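Local atomic coordinates of pseudoalteromonas arctica PAMC 21717 (Pseudoalteromonas arctica, PDB entry 5YL7), a protein that is a cold-active serine protease of the subtilase family, which probably hydrolyses peptide bonds in proteins and binds several calcium ions. Residues N239-A243 and E307-K311; N220-V224 and G279-A284. One frame throughout, in Å; residues are numbered along the deposited sequence.

Interaction 1: residues N239-A243 and E307-K311. With CA (calcium ion), chain F.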
loop_
_atom_site.group_PDB
_atom_site.type_symbol
_atom_site.label_atom_id
_atom_site.label_comp_id
_atom_site.label_asym_id
_atom_site.label_seq_id
_atom_site.Cartn_x
_atom_site.Cartn_y
_atom_site.Cartn_z
ATOM N N ASN A 239 12.986 -5.198 -12.892
ATOM C CA ASN A 239 11.910 -5.845 -12.222
ATOM C C ASN A 239 10.787 -4.887 -11.821
ATOM O O ASN A 239 9.768 -5.327 -11.287
ATOM C CB ASN A 239 12.361 -6.663 -11.023
ATOM C CG ASN A 239 12.820 -5.874 -9.866
ATOM O OD1 ASN A 239 12.442 -4.674 -9.725
ATOM N ND2 ASN A 239 13.554 -6.429 -8.933
ATOM N N ILE A 240 10.855 -3.619 -12.172
ATOM C CA ILE A 240 9.676 -2.713 -11.955
ATOM C C ILE A 240 8.676 -3.121 -13.000
ATOM O O ILE A 240 8.983 -3.238 -14.222
ATOM C CB ILE A 240 10.062 -1.256 -12.172
ATOM C CG1 ILE A 240 11.159 -0.800 -11.136
ATOM C CG2 ILE A 240 8.817 -0.384 -12.013
ATOM C CD1 ILE A 240 10.841 -0.836 -9.738
ATOM N N ASP A 241 7.423 -3.319 -12.542
ATOM C CA ASP A 241 6.355 -3.630 -13.467
ATOM C C ASP A 241 5.656 -2.439 -13.980
ATOM O O ASP A 241 5.333 -2.291 -15.197
ATOM C CB ASP A 241 5.356 -4.553 -12.758
ATOM C CG ASP A 241 5.986 -5.879 -12.423
ATOM O OD1 ASP A 241 6.461 -6.577 -13.403
ATOM O OD2 ASP A 241 6.045 -6.330 -11.258
ATOM N N VAL A 242 5.311 -1.491 -13.086
ATOM C CA VAL A 242 4.552 -0.253 -13.367
ATOM C C VAL A 242 5.006 0.835 -12.420
ATOM O O VAL A 242 5.672 0.555 -11.420
ATOM C CB VAL A 242 3.026 -0.459 -13.201
ATOM C CG1 VAL A 242 2.487 -1.549 -14.137
ATOM C CG2 VAL A 242 2.677 -0.789 -11.756
ATOM N N ALA A 243 4.614 2.070 -12.734
ATOM C CA ALA A 243 4.769 3.168 -11.838
ATOM C C ALA A 243 3.447 3.738 -11.422
ATOM O O ALA A 243 2.458 3.625 -12.145
ATOM C CB ALA A 243 5.615 4.250 -12.476
ATOM N N GLU A 307 -1.965 -8.677 -12.870
ATOM C CA GLU A 307 -0.674 -8.054 -13.193
ATOM C C GLU A 307 -0.629 -7.664 -14.676
ATOM O O GLU A 307 -0.149 -6.604 -15.051
ATOM C CB GLU A 307 0.466 -8.972 -12.805
ATOM C CG GLU A 307 1.849 -8.400 -13.141
ATOM C CD GLU A 307 2.972 -9.082 -12.498
ATOM O OE1 GLU A 307 2.832 -10.162 -11.878
ATOM O OE2 GLU A 307 4.121 -8.557 -12.603
ATOM N N SER A 308 -1.049 -8.602 -15.536
ATOM C CA SER A 308 -1.031 -8.327 -16.996
ATOM C C SER A 308 -1.897 -7.142 -17.317
ATOM O O SER A 308 -1.473 -6.275 -18.133
ATOM C CB SER A 308 -1.384 -9.543 -17.719
ATOM O OG SER A 308 -1.314 -9.210 -19.156
ATOM N N ILE A 309 -3.075 -7.014 -16.804
ATOM C CA ILE A 309 -3.938 -5.877 -17.081
ATOM C C ILE A 309 -3.299 -4.612 -16.608
ATOM O O ILE A 309 -3.239 -3.600 -17.356
ATOM C CB ILE A 309 -5.363 -6.080 -16.445
ATOM C CG1 ILE A 309 -6.109 -7.169 -17.175
ATOM C CG2 ILE A 309 -6.143 -4.778 -16.498
ATOM C CD1 ILE A 309 -7.301 -7.735 -16.416
ATOM N N LEU A 310 -2.741 -4.575 -15.396
ATOM C CA LEU A 310 -2.076 -3.373 -14.856
ATOM C C LEU A 310 -0.957 -2.969 -15.786
ATOM O O LEU A 310 -0.798 -1.780 -16.117
ATOM C CB LEU A 310 -1.509 -3.647 -13.493
ATOM C CG LEU A 310 -2.549 -3.715 -12.354
ATOM C CD1 LEU A 310 -1.901 -4.342 -11.092
ATOM C CD2 LEU A 310 -3.146 -2.356 -11.997
ATOM N N LYS A 311 -0.096 -3.906 -16.195
ATOM C CA LYS A 311 1.098 -3.627 -17.001
ATOM C C LYS A 311 0.715 -3.239 -18.429
ATOM O O LYS A 311 1.394 -2.408 -19.032
ATOM C CB LYS A 311 2.023 -4.804 -17.038
ATOM C CG LYS A 311 2.681 -5.092 -15.669
ATOM C CD LYS A 311 3.671 -6.285 -15.697
ATOM C CE LYS A 311 4.868 -5.896 -16.480
ATOM N NZ LYS A 311 5.988 -6.851 -16.181
HETATM CA CA CA F . 6.393 -8.688 -11.617
HETATM O O HOH W 1 8.650 -7.806 -11.246
HETATM O O HOH W 2 5.418 -11.017 -11.502
HETATM O O HOH W 3 8.553 -7.705 -13.226
HETATM O O HOH W 4 7.296 -9.679 -13.586
HETATM O O HOH W 5 7.768 -10.172 -10.086
#
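Glu-307 brings its carboxylate beside that of Asp-241: a chi1 of 179° sets CG opposite the backbone N, and the extended chain carries OE2 to the calcium ion, while Lys-311, on the next turn of helix 303-312, bends at chi3 to bring NZ to the same aspartate. Asp-241 grips the ion with both oxygens, unequally: OD2 lies 2.4 Å from the metal and OD1 2.8 Å. Glu-307 gives it one oxygen, OE2, at 2.5 Å, and its OE1 accepts a hydrogen bond from water 2, itself a calcium ligand. The two carboxylate planes stand 79° apart. Four more waters and the carbonyl O of Val-218 complete the site; water 1 also donates to Asn-239 O. Lys-311 NZ meets Asp-241 OD1 at 2.8 Å, on the anti side and 18° out of the carboxylate plane, in a salt bridge. Nearer the helix backbone, Val-242 CG1 packs 3.9 Å from Lys-311 CG. A methionine in place of Lys-311 would probably leave Asp-241 OD1 without its ammonium partner. OD1 of Asp-241 and OE2 of Glu-307 sit only 3.2 Å apart, a closeness that the shared calcium, helped by the lysine charge, probably makes tolerable, joining segment 239-243 to helix 303-312.

Interaction 2: residues N220-V224 and G279-A284; sequences NVASV and GTSMAA
Val-221 and Ala-283 meet methyl to methyl, CG1 of the valine lying 3.9 Å from CB of the alanine. CG1 stands anti to the valine's backbone N (chi1 -179°), which carries it to the helix backbone where Ala-283 passes into Ala-284. The same Ala-283 CB sits 3.8 Å from Ala-222 O and also rests against CA and CB of Ser-223. One turn earlier, Thr-280 lays its methyl CG2 over the strand, 3.8 Å from Val-221 O and 3.9 Å from Ser-223 CB. No hydrogen bond joins the two segments, and the axes of the short segments come within 7.0 Å at 114°, consistent with the small side chains between them.

The polar ends are held from outside: Thr-280 OG1 bonds to Asn-202 and Gly-201, and Ser-223 OG to Tyr-233. Gly-279 is the N-cap residue, and its carbonyl O accepts from both Met-282 N (3.0 Å) and Ala-283 N (3.2 Å), fixing the first turn. Further out, Val-221 also touches Val-197 on the neighbouring strand 195-199. On the helix, Ser-281 points away from strand 219-224, and its OG hydrogen-bonds to His-100 NE2. The Gly-Thr-Ser-Met-Ala run at the start of a buried helix packed on the parallel sheet is the subtilase signature, with Ser-281 probably the nucleophile of a Ser-His-Asp triad completed by His-100 and Asp-41.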
loop_
_atom_site.group_PDB
_atom_site.type_symbol
_atom_site.label_atom_id
_atom_site.label_comp_id
_atom_site.label_asym_id
_atom_site.label_seq_id
_atom_site.Cartn_x
_atom_site.Cartn_y
_atom_site.Cartn_z
ATOM N N ASN A 220 5.692 -5.049 -8.769
ATOM C CA ASN A 220 6.652 -4.160 -8.118
ATOM C C ASN A 220 6.515 -2.783 -8.705
ATOM O O ASN A 220 6.481 -2.600 -9.949
ATOM C CB ASN A 220 8.089 -4.679 -8.297
ATOM C CG ASN A 220 9.035 -4.031 -7.332
ATOM O OD1 ASN A 220 8.683 -3.595 -6.273
ATOM N ND2 ASN A 220 10.347 -4.022 -7.720
ATOM N N VAL A 221 6.365 -1.800 -7.818
ATOM C CA VAL A 221 5.862 -0.456 -8.202
ATOM C C VAL A 221 6.908 0.610 -7.890
ATOM O O VAL A 221 7.332 0.790 -6.744
ATOM C CB VAL A 221 4.588 -0.162 -7.418
ATOM C CG1 VAL A 221 4.024 1.212 -7.804
ATOM C CG2 VAL A 221 3.541 -1.237 -7.667
ATOM N N ALA A 222 7.258 1.342 -8.970
ATOM C CA ALA A 222 8.103 2.572 -8.863
ATOM C C ALA A 222 7.186 3.757 -8.637
ATOM O O ALA A 222 5.992 3.765 -8.910
ATOM C CB ALA A 222 8.932 2.744 -10.115
ATOM N N SER A 223 7.776 4.863 -8.145
ATOM C CA SER A 223 7.059 6.062 -7.827
ATOM C C SER A 223 7.312 7.206 -8.786
ATOM O O SER A 223 8.529 7.464 -9.074
ATOM C CB SER A 223 7.443 6.543 -6.456
ATOM O OG SER A 223 6.842 7.811 -6.180
ATOM N N VAL A 224 6.299 7.873 -9.276
ATOM C CA VAL A 224 6.392 9.159 -9.954
ATOM C C VAL A 224 5.974 10.250 -9.040
ATOM O O VAL A 224 5.147 10.125 -8.124
ATOM C CB VAL A 224 5.664 9.236 -11.283
ATOM C CG1 VAL A 224 6.241 8.237 -12.287
ATOM C CG2 VAL A 224 4.173 9.041 -11.128
ATOM N N GLY A 279 6.743 8.303 -1.091
ATOM C CA GLY A 279 7.528 7.075 -1.169
ATOM C C GLY A 279 6.933 6.185 -2.148
ATOM O O GLY A 279 5.786 6.259 -2.609
ATOM N N THR A 280 7.718 5.131 -2.501
ATOM C CA THR A 280 7.140 3.962 -3.188
ATOM C C THR A 280 6.039 3.338 -2.300
ATOM O O THR A 280 5.114 2.737 -2.887
ATOM C CB THR A 280 8.154 2.945 -3.649
ATOM O OG1 THR A 280 8.874 2.463 -2.547
ATOM C CG2 THR A 280 9.050 3.476 -4.734
ATOM N N SER A 281 6.049 3.574 -1.015
ATOM C CA SER A 281 4.992 3.119 -0.128
ATOM C C SER A 281 3.635 3.768 -0.427
ATOM O O SER A 281 2.642 3.211 -0.052
ATOM C CB SER A 281 5.295 3.541 1.309
ATOM O OG SER A 281 6.223 2.702 1.953
ATOM N N MET A 282 3.648 4.965 -1.017
ATOM C CA MET A 282 2.453 5.710 -1.378
ATOM C C MET A 282 2.027 5.349 -2.766
ATOM O O MET A 282 0.831 5.376 -3.092
ATOM C CB MET A 282 2.659 7.208 -1.249
ATOM C CG MET A 282 2.599 7.835 0.171
ATOM S SD MET A 282 3.880 7.299 1.313
ATOM C CE MET A 282 2.955 6.145 2.309
ATOM N N ALA A 283 2.982 4.988 -3.631
ATOM C CA ALA A 283 2.656 4.538 -5.000
ATOM C C ALA A 283 1.985 3.176 -4.992
ATOM O O ALA A 283 0.981 2.946 -5.686
ATOM C CB ALA A 283 3.960 4.519 -5.809
ATOM N N ALA A 284 2.515 2.233 -4.227
ATOM C CA ALA A 284 1.942 0.871 -4.161
ATOM C C ALA A 284 0.452 0.820 -3.877
ATOM O O ALA A 284 -0.239 0.118 -4.630
ATOM C CB ALA A 284 2.762 -0.005 -3.204
#

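How the interactions relate
Interactions 1 and 2 share one parallel sheet, whose neighbouring strands 242-245 and 219-224 they use, and the two helices, 280-297 and 303-312, follow each other in the chain. Both contacts are largely buried, but the centre of interaction 2 lies about 8 Å from the centre of the chain, that of interaction 1 about 15 Å, and interaction 2 is made of small side chains in apolar contact. Interaction 1, at the outermost strand, relies on charge, metal and water, and its helix residues Glu-307 and Lys-311 are partly exposed. The two are stitched together directly: Asp-241 OD2 lies 2.8 Å from Asn-220 N, a probable hydrogen bond, and Ile-240 CG2 packs on Ala-222 CB.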